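PDB 1XMA: predicted transcriptional regulator from Clostridium thermocellum, which probably binds DNA as a dimeric transcriptional regulator of the PadR-like family, through a winged helix-turn-helix domain. Local coordinates for residues Val42-Leu47 and Ile115-Gln120. Sequence-based numbering, arbitrary orientation.
Sequences VDTIIL and IKYYKQ
Two tyrosines of helix 112-135, Y117 and Y118, reach across to D43, T44 and L47 of helix 35-52. The axes of the two short helical segments approach to 9.7 Å at 124° between their N-to-C directions, and the rings fill the space between the backbones. From CB of Y117 its CG lies anti to the backbone N (chi1 170°), which extends the ring toward the other helix. CD1 of Y117 meets the CD1 methyl of L47 at 3.3 Å, a close apolar contact made at the ring edge and near its plane, with the two side chains crossing at about a right angle. The same methyl is 3.7 Å from CE1 of Y117, and CE1 also lies near CB of D43. At the tip, OH of Y117 packs 3.9 Å from CB of D43. Its polar link is a water, 3.1 Å from OH of Y117 and 2.7 Å from OG1 of T44, which ties the two hydroxyls together. The carboxylate of D43 instead forms a salt bridge through OD1 with R85, on helix 76-88, and the Y117 ring stacks on Y91. Y118 takes the other branch of T44: CD1 of Y118 touches the CG2 methyl of T44 at 3.7 Å, while the backbone O of T44 lies at the ring edge, in plane. Beyond the ring, its OH is hydrogen-bonded to O of F135 and N of K137 of the second subunit, and V136 of that subunit packs on T44 and Y118. The contact thus joins the N-terminal helix of a winged helix-turn-helix domain to the long C-terminal helix of the PadR-like fold, with T44 and Y118 also forming part of the dimer interface.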
# COMPACT_ATOMS: atom_id res chain seq x y z
N VAL B 42 6.79 4.49 4.76
CA VAL B 42 7.86 4.52 5.75
C VAL B 42 8.33 5.94 6.00
O VAL B 42 8.27 6.44 7.14
CB VAL B 42 9.06 3.52 5.33
CG1 VAL B 42 10.43 3.92 5.91
CG2 VAL B 42 8.74 2.13 5.75
N ASP B 43 8.76 6.61 4.93
CA ASP B 43 9.28 7.99 5.02
C ASP B 43 8.26 8.96 5.59
O ASP B 43 8.59 9.82 6.42
CB ASP B 43 9.76 8.48 3.67
CG ASP B 43 10.95 7.69 3.15
OD1 ASP B 43 11.36 6.71 3.80
OD2 ASP B 43 11.48 8.03 2.09
N THR B 44 7.02 8.83 5.12
CA THR B 44 5.91 9.67 5.56
C THR B 44 5.62 9.46 7.06
O THR B 44 5.37 10.42 7.77
CB THR B 44 4.65 9.39 4.71
OG1 THR B 44 4.99 9.52 3.32
CG2 THR B 44 3.49 10.35 5.09
N ILE B 45 5.66 8.20 7.51
CA ILE B 45 5.53 7.85 8.94
C ILE B 45 6.67 8.45 9.82
O ILE B 45 6.43 8.93 10.90
CB ILE B 45 5.45 6.28 9.13
CG1 ILE B 45 4.13 5.73 8.55
CG2 ILE B 45 5.70 5.88 10.59
CD1 ILE B 45 3.97 4.20 8.62
N ILE B 46 7.90 8.41 9.33
CA ILE B 46 9.05 9.01 10.02
C ILE B 46 8.96 10.52 10.06
O ILE B 46 9.23 11.13 11.09
CB ILE B 46 10.41 8.59 9.41
CG1 ILE B 46 10.69 7.10 9.71
CG2 ILE B 46 11.55 9.49 9.96
CD1 ILE B 46 11.63 6.42 8.73
N LEU B 47 8.54 11.12 8.94
CA LEU B 47 8.29 12.56 8.86
C LEU B 47 7.18 13.00 9.80
O LEU B 47 7.26 14.07 10.44
CB LEU B 47 7.95 12.95 7.42
CG LEU B 47 9.09 12.83 6.40
CD1 LEU B 47 8.59 13.17 5.03
CD2 LEU B 47 10.32 13.72 6.79
N ILE B 115 8.15 18.84 5.05
CA ILE B 115 6.74 19.05 5.43
C ILE B 115 5.85 19.01 4.18
O ILE B 115 4.74 18.49 4.22
CB ILE B 115 6.58 20.39 6.21
CG1 ILE B 115 6.96 20.19 7.67
CG2 ILE B 115 5.13 20.92 6.15
CD1 ILE B 115 7.52 21.41 8.34
N LYS B 116 6.37 19.56 3.08
CA LYS B 116 5.68 19.59 1.80
C LYS B 116 5.61 18.20 1.14
O LYS B 116 4.59 17.85 0.53
CB LYS B 116 6.34 20.61 0.85
N TYR B 117 6.69 17.43 1.25
CA TYR B 117 6.65 16.03 0.82
C TYR B 117 5.61 15.23 1.62
O TYR B 117 4.88 14.39 1.06
CB TYR B 117 8.02 15.40 0.93
CG TYR B 117 8.06 13.88 0.73
CD1 TYR B 117 8.09 13.03 1.82
CD2 TYR B 117 8.11 13.31 -0.56
CE1 TYR B 117 8.15 11.66 1.68
CE2 TYR B 117 8.18 11.89 -0.73
CZ TYR B 117 8.20 11.08 0.41
OH TYR B 117 8.26 9.70 0.32
N TYR B 118 5.57 15.49 2.93
CA TYR B 118 4.61 14.85 3.81
C TYR B 118 3.16 15.14 3.38
O TYR B 118 2.32 14.23 3.32
CB TYR B 118 4.84 15.30 5.27
CG TYR B 118 3.74 14.85 6.22
CD1 TYR B 118 3.77 13.58 6.81
CD2 TYR B 118 2.65 15.70 6.51
CE1 TYR B 118 2.73 13.16 7.68
CE2 TYR B 118 1.64 15.30 7.36
CZ TYR B 118 1.68 14.03 7.95
OH TYR B 118 0.66 13.65 8.79
N LYS B 119 2.88 16.41 3.06
CA LYS B 119 1.50 16.81 2.69
C LYS B 119 1.05 16.20 1.36
O LYS B 119 -0.12 15.82 1.20
CB LYS B 119 1.35 18.34 2.68
CG LYS B 119 1.42 18.97 4.06
CD LYS B 119 0.85 20.37 4.06
CE LYS B 119 1.88 21.41 3.61
NZ LYS B 119 1.49 22.79 4.06
N GLN B 120 1.99 16.11 0.41
CA GLN B 120 1.77 15.43 -0.86
C GLN B 120 1.43 13.95 -0.65
O GLN B 120 0.48 13.42 -1.24
CB GLN B 120 3.01 15.55 -1.77
CG GLN B 120 2.73 15.08 -3.23
CD GLN B 120 3.98 14.64 -4.00
OE1 GLN B 120 4.40 15.30 -4.97
NE2 GLN B 120 4.57 13.49 -3.59
O HOH W 1 6.58 7.80 2.06